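Fatty acid multifunctional protein (atmfp2) (Arabidopsis thaliana, PDB 2WTB) hydrates long-chain enoyl-CoAs and oxidises 3-hydroxyacyl-CoAs in peroxisomal fatty acid beta-oxidation during seed germination. Local coordinates at residues G136-F148 against V273-I287. Numbering follows the deposited sequence.
Sequences GLPELQLGVIPGF and VASQVVKLDTTKGLI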
ATOM      1  N   GLY A 136      14.192  10.203   5.982  1.00 65.41           N
ATOM      2  CA  GLY A 136      13.385   9.392   6.872  1.00 63.15           C
ATOM      3  C   GLY A 136      13.856   7.960   7.030  1.00 61.59           C
ATOM      4  O   GLY A 136      14.812   7.529   6.382  1.00 55.06           O
ATOM      5  N   LEU A 137      13.174   7.227   7.905  1.00 62.10           N
ATOM      6  CA  LEU A 137      13.469   5.820   8.139  1.00 55.70           C
ATOM      7  C   LEU A 137      12.200   4.991   7.979  1.00 51.90           C
ATOM      8  O   LEU A 137      11.460   4.789   8.939  1.00 64.92           O
ATOM      9  CB  LEU A 137      14.071   5.623   9.532  1.00 51.12           C
ATOM     10  CG  LEU A 137      15.448   6.244   9.776  1.00 49.95           C
ATOM     11  CD1 LEU A 137      15.854   6.095  11.235  1.00 43.98           C
ATOM     12  CD2 LEU A 137      16.492   5.617   8.862  1.00 43.09           C
ATOM     13  N   PRO A 138      11.947   4.512   6.752  1.00 50.78           N
ATOM     14  CA  PRO A 138      10.736   3.774   6.369  1.00 53.66           C
ATOM     15  C   PRO A 138      10.783   2.293   6.746  1.00 66.10           C
ATOM     16  O   PRO A 138       9.795   1.588   6.545  1.00 67.21           O
ATOM     17  CB  PRO A 138      10.713   3.906   4.838  1.00 54.04           C
ATOM     18  CG  PRO A 138      11.838   4.862   4.483  1.00 51.30           C
ATOM     19  CD  PRO A 138      12.819   4.756   5.595  1.00 49.36           C
ATOM     20  N   GLU A 139      11.912   1.837   7.284  1.00 63.82           N
ATOM     21  CA  GLU A 139      12.123   0.419   7.575  1.00 67.46           C
ATOM     22  C   GLU A 139      10.917  -0.294   8.189  1.00 74.48           C
ATOM     23  O   GLU A 139      10.596  -1.420   7.810  1.00 75.67           O
ATOM     24  CB  GLU A 139      13.348   0.223   8.474  1.00 56.95           C
ATOM     25  CG  GLU A 139      14.681   0.243   7.741  1.00 63.45           C
ATOM     26  CD  GLU A 139      15.264   1.637   7.612  1.00 72.02           C
ATOM     27  OE1 GLU A 139      14.519   2.620   7.811  1.00 77.64           O
ATOM     28  OE2 GLU A 139      16.472   1.749   7.313  1.00 65.22           O
ATOM     29  N   LEU A 140      10.252   0.356   9.137  1.00 71.40           N
ATOM     30  CA  LEU A 140       9.158  -0.290   9.859  1.00 72.70           C
ATOM     31  C   LEU A 140       8.004  -0.741   8.963  1.00 72.14           C
ATOM     32  O   LEU A 140       7.281  -1.676   9.304  1.00 80.36           O
ATOM     33  CB  LEU A 140       8.638   0.600  10.992  1.00 69.70           C
ATOM     34  CG  LEU A 140       9.261   0.364  12.370  1.00 62.03           C
ATOM     35  CD1 LEU A 140      10.742   0.713  12.373  1.00 65.39           C
ATOM     36  CD2 LEU A 140       8.519   1.159  13.430  1.00 63.81           C
ATOM     37  N   GLN A 141       7.830  -0.081   7.821  1.00 63.24           N
ATOM     38  CA  GLN A 141       6.752  -0.449   6.905  1.00 69.74           C
ATOM     39  C   GLN A 141       6.967  -1.833   6.304  1.00 67.74           C
ATOM     40  O   GLN A 141       6.014  -2.490   5.887  1.00 70.89           O
ATOM     41  CB  GLN A 141       6.582   0.595   5.800  1.00 72.07           C
ATOM     42  CG  GLN A 141       5.745   1.794   6.215  1.00 87.41           C
ATOM     43  CD  GLN A 141       5.496   2.765   5.075  1.00 95.33           C
ATOM     44  OE1 GLN A 141       6.229   2.785   4.085  1.00 87.80           O
ATOM     45  NE2 GLN A 141       4.458   3.583   5.215  1.00 96.84           N
ATOM     46  N   LEU A 142       8.219  -2.275   6.269  1.00 81.25           N
ATOM     47  CA  LEU A 142       8.544  -3.595   5.743  1.00 88.95           C
ATOM     48  C   LEU A 142       8.644  -4.618   6.869  1.00 83.68           C
ATOM     49  O   LEU A 142       8.950  -5.787   6.637  1.00 79.72           O
ATOM     50  CB  LEU A 142       9.849  -3.557   4.946  1.00 85.10           C
ATOM     51  CG  LEU A 142       9.893  -2.589   3.764  1.00 82.09           C
ATOM     52  CD1 LEU A 142      11.193  -2.743   2.988  1.00 80.90           C
ATOM     53  CD2 LEU A 142       8.695  -2.805   2.856  1.00 67.28           C
ATOM     54  N   GLY A 143       8.383  -4.168   8.092  1.00 84.62           N
ATOM     55  CA  GLY A 143       8.457  -5.038   9.248  1.00 89.09           C
ATOM     56  C   GLY A 143       9.886  -5.235   9.711  1.00 79.73           C
ATOM     57  O   GLY A 143      10.185  -6.154  10.472  1.00 80.46           O
ATOM     58  N   VAL A 144      10.775  -4.367   9.245  1.00 72.21           N
ATOM     59  CA  VAL A 144      12.174  -4.423   9.641  1.00 73.09           C
ATOM     60  C   VAL A 144      12.523  -3.163  10.439  1.00 68.60           C
ATOM     61  O   VAL A 144      11.665  -2.308  10.656  1.00 73.67           O
ATOM     62  CB  VAL A 144      13.092  -4.582   8.410  1.00 81.55           C
ATOM     63  CG1 VAL A 144      13.165  -3.280   7.627  1.00 83.41           C
ATOM     64  CG2 VAL A 144      14.480  -5.049   8.826  1.00 93.61           C
ATOM     65  N   ILE A 145      13.770  -3.057  10.887  1.00 65.13           N
ATOM     66  CA  ILE A 145      14.208  -1.893  11.655  1.00 65.46           C
ATOM     67  C   ILE A 145      15.473  -1.282  11.063  1.00 71.72           C
ATOM     68  O   ILE A 145      16.193  -1.944  10.311  1.00 78.84           O
ATOM     69  CB  ILE A 145      14.509  -2.259  13.119  1.00 70.04           C
ATOM     70  CG1 ILE A 145      15.924  -2.829  13.238  1.00 68.19           C
ATOM     71  CG2 ILE A 145      13.466  -3.230  13.661  1.00 72.47           C
ATOM     72  CD1 ILE A 145      16.433  -2.911  14.655  1.00 66.73           C
ATOM     73  N   PRO A 146      15.746  -0.012  11.397  1.00 71.19           N
ATOM     74  CA  PRO A 146      17.012   0.627  11.016  1.00 74.02           C
ATOM     75  C   PRO A 146      18.187  -0.176  11.562  1.00 69.67           C
ATOM     76  O   PRO A 146      18.225  -0.455  12.759  1.00 74.87           O
ATOM     77  CB  PRO A 146      16.935   1.989  11.709  1.00 64.33           C
ATOM     78  CG  PRO A 146      15.478   2.262  11.836  1.00 48.45           C
ATOM     79  CD  PRO A 146      14.838   0.925  12.082  1.00 57.08           C
ATOM     80  N   GLY A 147      19.129  -0.543  10.700  1.00 56.90           N
ATOM     81  CA  GLY A 147      20.208  -1.427  11.101  1.00 53.20           C
ATOM     82  C   GLY A 147      21.598  -0.866  10.888  1.00 61.20           C
ATOM     83  O   GLY A 147      22.582  -1.604  10.923  1.00 71.41           O
ATOM     84  N   PHE A 148      21.689   0.441  10.668  1.00 65.32           N
ATOM     85  CA  PHE A 148      22.985   1.078  10.463  1.00 72.60           C
ATOM     86  C   PHE A 148      23.270   2.163  11.500  1.00 72.14           C
ATOM     87  O   PHE A 148      24.194   2.959  11.340  1.00 78.81           O
ATOM     88  CB  PHE A 148      23.093   1.650   9.048  1.00 73.24           C
ATOM     89  CG  PHE A 148      23.119   0.602   7.969  1.00 72.89           C
ATOM     90  CD1 PHE A 148      22.228   0.656   6.911  1.00 85.56           C
ATOM     91  CD2 PHE A 148      24.036  -0.434   8.011  1.00 70.09           C
ATOM     92  CE1 PHE A 148      22.251  -0.304   5.914  1.00 85.08           C
ATOM     93  CE2 PHE A 148      24.063  -1.397   7.019  1.00 71.85           C
ATOM     94  CZ  PHE A 148      23.170  -1.330   5.970  1.00 78.99           C
ATOM     95  N   VAL A 273      18.564  -7.077  17.225  1.00 78.62           N
ATOM     96  CA  VAL A 273      17.148  -6.957  16.890  1.00 83.44           C
ATOM     97  C   VAL A 273      16.908  -7.070  15.386  1.00 82.83           C
ATOM     98  O   VAL A 273      15.891  -7.610  14.946  1.00 76.18           O
ATOM     99  CB  VAL A 273      16.566  -5.622  17.397  1.00 83.97           C
ATOM    100  CG1 VAL A 273      15.191  -5.372  16.798  1.00 87.00           C
ATOM    101  CG2 VAL A 273      16.501  -5.619  18.913  1.00 72.03           C
ATOM    102  N   ALA A 274      17.853  -6.560  14.605  1.00 79.20           N
ATOM    103  CA  ALA A 274      17.729  -6.559  13.152  1.00 76.02           C
ATOM    104  C   ALA A 274      17.900  -7.957  12.562  1.00 86.58           C
ATOM    105  O   ALA A 274      17.241  -8.310  11.585  1.00 82.54           O
ATOM    106  CB  ALA A 274      18.735  -5.596  12.540  1.00 67.17           C
ATOM    107  N   SER A 275      18.783  -8.749  13.162  1.00 99.38           N
ATOM    108  CA  SER A 275      19.086 -10.082  12.650  1.00101.06           C
ATOM    109  C   SER A 275      18.000 -11.096  12.999  1.00 96.97           C
ATOM    110  O   SER A 275      17.958 -12.190  12.435  1.00105.23           O
ATOM    111  CB  SER A 275      20.440 -10.568  13.173  1.00105.03           C
ATOM    112  OG  SER A 275      20.370 -10.895  14.551  1.00107.67           O
ATOM    113  N   GLN A 276      17.125 -10.733  13.929  1.00 83.90           N
ATOM    114  CA  GLN A 276      16.057 -11.633  14.345  1.00 91.27           C
ATOM    115  C   GLN A 276      14.692 -11.165  13.852  1.00 87.04           C
ATOM    116  O   GLN A 276      13.767 -11.965  13.715  1.00 86.41           O
ATOM    117  CB  GLN A 276      16.055 -11.804  15.868  1.00100.90           C
ATOM    118  CG  GLN A 276      15.941 -10.505  16.645  1.00107.77           C
ATOM    119  CD  GLN A 276      16.317 -10.670  18.106  1.00113.26           C
ATOM    120  OE1 GLN A 276      16.669 -11.764  18.546  1.00114.01           O
ATOM    121  NE2 GLN A 276      16.247  -9.581  18.862  1.00113.36           N
ATOM    122  N   VAL A 277      14.573  -9.870  13.579  1.00 87.31           N
ATOM    123  CA  VAL A 277      13.315  -9.307  13.100  1.00 95.40           C
ATOM    124  C   VAL A 277      13.001  -9.788  11.683  1.00 95.06           C
ATOM    125  O   VAL A 277      11.846  -9.794  11.261  1.00 97.33           O
ATOM    126  CB  VAL A 277      13.337  -7.765  13.122  1.00 99.81           C
ATOM    127  CG1 VAL A 277      14.166  -7.229  11.963  1.00 86.83           C
ATOM    128  CG2 VAL A 277      11.924  -7.216  13.066  1.00105.08           C
ATOM    129  N   VAL A 278      14.038 -10.193  10.959  1.00 86.86           N
ATOM    130  CA  VAL A 278      13.881 -10.674   9.592  1.00 84.85           C
ATOM    131  C   VAL A 278      13.279 -12.077   9.580  1.00 90.84           C
ATOM    132  O   VAL A 278      12.827 -12.564   8.545  1.00 97.13           O
ATOM    133  CB  VAL A 278      15.231 -10.674   8.840  1.00 86.81           C
ATOM    134  CG1 VAL A 278      15.061 -11.203   7.426  1.00 91.98           C
ATOM    135  CG2 VAL A 278      15.824  -9.275   8.811  1.00 84.90           C
ATOM    136  N   LYS A 279      13.262 -12.720  10.742  1.00 93.96           N
ATOM    137  CA  LYS A 279      12.770 -14.089  10.846  1.00 96.92           C
ATOM    138  C   LYS A 279      11.298 -14.152  11.244  1.00100.21           C
ATOM    139  O   LYS A 279      10.693 -15.223  11.238  1.00108.77           O
ATOM    140  CB  LYS A 279      13.627 -14.890  11.828  1.00 97.72           C
ATOM    141  CG  LYS A 279      15.097 -14.946  11.443  1.00102.59           C
ATOM    142  CD  LYS A 279      15.938 -15.612  12.518  1.00109.40           C
ATOM    143  CE  LYS A 279      17.421 -15.500  12.198  1.00110.95           C
ATOM    144  NZ  LYS A 279      18.267 -16.138  13.244  1.00116.20           N
ATOM    145  N   LEU A 280      10.725 -13.002  11.584  1.00 95.64           N
ATOM    146  CA  LEU A 280       9.311 -12.934  11.939  1.00 96.69           C
ATOM    147  C   LEU A 280       8.428 -13.328  10.758  1.00 97.68           C
ATOM    148  O   LEU A 280       8.774 -13.078   9.602  1.00 89.11           O
ATOM    149  CB  LEU A 280       8.940 -11.530  12.421  1.00 88.32           C
ATOM    150  CG  LEU A 280       9.571 -11.052  13.730  1.00 84.17           C
ATOM    151  CD1 LEU A 280       9.229  -9.594  13.978  1.00 75.73           C
ATOM    152  CD2 LEU A 280       9.121 -11.918  14.896  1.00 80.70           C
ATOM    153  N   ASP A 281       7.287 -13.944  11.057  1.00 97.13           N
ATOM    154  CA  ASP A 281       6.353 -14.378  10.021  1.00 99.15           C
ATOM    155  C   ASP A 281       5.532 -13.219   9.465  1.00 96.07           C
ATOM    156  O   ASP A 281       4.997 -13.301   8.360  1.00100.15           O
ATOM    157  CB  ASP A 281       5.424 -15.474  10.551  1.00 98.40           C
ATOM    158  CG  ASP A 281       6.070 -16.846  10.534  1.00107.13           C
ATOM    159  OD1 ASP A 281       7.227 -16.951  10.073  1.00106.91           O
ATOM    160  OD2 ASP A 281       5.423 -17.818  10.976  1.00115.56           O
ATOM    161  N   THR A 282       5.434 -12.141  10.234  1.00 84.88           N
ATOM    162  CA  THR A 282       4.671 -10.975   9.807  1.00 82.71           C
ATOM    163  C   THR A 282       5.507 -10.029   8.951  1.00 92.38           C
ATOM    164  O   THR A 282       4.967  -9.227   8.188  1.00 92.64           O
ATOM    165  CB  THR A 282       4.122 -10.202  11.008  1.00 75.34           C
ATOM    166  OG1 THR A 282       5.189  -9.923  11.922  1.00 75.57           O
ATOM    167  CG2 THR A 282       3.061 -11.021  11.712  1.00 78.12           C
ATOM    168  N   THR A 283       6.825 -10.116   9.083  1.00 95.13           N
ATOM    169  CA  THR A 283       7.711  -9.280   8.285  1.00 95.82           C
ATOM    170  C   THR A 283       7.920  -9.916   6.916  1.00 88.85           C
ATOM    171  O   THR A 283       8.107  -9.218   5.921  1.00 81.45           O
ATOM    172  CB  THR A 283       9.063  -9.047   8.984  1.00 93.98           C
ATOM    173  OG1 THR A 283       9.879 -10.217   8.867  1.00111.07           O
ATOM    174  CG2 THR A 283       8.844  -8.727  10.452  1.00 81.58           C
ATOM    175  N   LYS A 284       7.885 -11.245   6.873  1.00 84.57           N
ATOM    176  CA  LYS A 284       7.905 -11.962   5.607  1.00 82.06           C
ATOM    177  C   LYS A 284       6.626 -11.635   4.857  1.00 79.25           C
ATOM    178  O   LYS A 284       6.617 -11.528   3.628  1.00 72.98           O
ATOM    179  CB  LYS A 284       7.998 -13.469   5.837  1.00 71.89           C
ATOM    180  CG  LYS A 284       9.296 -13.931   6.472  1.00 79.32           C
ATOM    181  CD  LYS A 284       9.234 -15.413   6.809  1.00 86.84           C
ATOM    182  CE  LYS A 284      10.489 -15.875   7.532  1.00 95.25           C
ATOM    183  NZ  LYS A 284      10.406 -17.310   7.924  1.00 95.04           N
ATOM    184  N   GLY A 285       5.545 -11.477   5.613  1.00 69.53           N
ATOM    185  CA  GLY A 285       4.267 -11.092   5.051  1.00 90.19           C
ATOM    186  C   GLY A 285       4.310  -9.679   4.511  1.00 82.02           C
ATOM    187  O   GLY A 285       3.815  -9.410   3.415  1.00 75.04           O
ATOM    188  N   LEU A 286       4.912  -8.774   5.278  1.00 65.78           N
ATOM    189  CA  LEU A 286       5.032  -7.376   4.873  1.00 70.81           C
ATOM    190  C   LEU A 286       5.977  -7.210   3.686  1.00 75.08           C
ATOM    191  O   LEU A 286       5.763  -6.358   2.825  1.00 59.83           O
ATOM    192  CB  LEU A 286       5.505  -6.510   6.043  1.00 63.63           C
ATOM    193  CG  LEU A 286       4.477  -6.234   7.139  1.00 78.26           C
ATOM    194  CD1 LEU A 286       5.112  -5.461   8.279  1.00 75.62           C
ATOM    195  CD2 LEU A 286       3.289  -5.477   6.573  1.00 81.31           C
ATOM    196  N   ILE A 287       7.028  -8.023   3.651  1.00 62.34           N
ATOM    197  CA  ILE A 287       7.975  -7.999   2.548  1.00 60.92           C
ATOM    198  C   ILE A 287       7.321  -8.514   1.268  1.00 68.77           C
ATOM    199  O   ILE A 287       7.524  -7.958   0.189  1.00 70.63           O
ATOM    200  CB  ILE A 287       9.232  -8.833   2.867  1.00 65.42           C
ATOM    201  CG1 ILE A 287      10.130  -8.086   3.853  1.00 66.45           C
ATOM    202  CG2 ILE A 287      10.011  -9.141   1.599  1.00 63.55           C
ATOM    203  CD1 ILE A 287      11.310  -8.903   4.345  1.00 68.50           C
TER
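Gly143 and Thr283 bring the two backbones closest, 4.4 Å between their CA atoms, and Ile145 lies opposite Ala274 further along, with no hydrogen bond between the segments. Gly143 has positive phi (80°) and follows a short 3-10 segment ending at Leu142. Thr283 and Leu286 lie close against its backbone. Leu286 lays CD1 3.5 Å from Gly143 CA. CB of the same leucine packs on the carbonyl of Leu142, 3.6 Å from Leu142 O. The carbonyl oxygen of Gly143 faces a methyl group, with Val277 CG2 3.3 Å from Gly143 O. Thr283 holds OG1 between its backbone N and carbonyl carbon (chi1 76°), which turns the hydroxyl to its own segment. There OG1 lies within reach of Val277 O and Leu280 O and can give its proton to only one at a time.

The loop 136-148 belongs to the crotonase-like part of the chain and carries Glu139, the predicted proton acceptor. Here it packs on the end of helix 263-277 and the start of helix 281-294. Glu139 O accepts from Leu142 N and Val144 N, which come from opposite faces of its carbonyl plane.

Val144 and Val277 cross at about a right angle. Val144 CG2 is anti to the backbone N, which sets that methyl 3.8 Å from Val277 CG1. The CB of Ile145 points toward helix 263-277, and its branches lie on Val273 and Ala274. Its CD1 lies 3.5 Å from Val273 CG1, and its CG1 lies 4.0 Å from Ala274 CB. Cys251 of helix 247-260 also touches Ile145, and Met250 touches Val273.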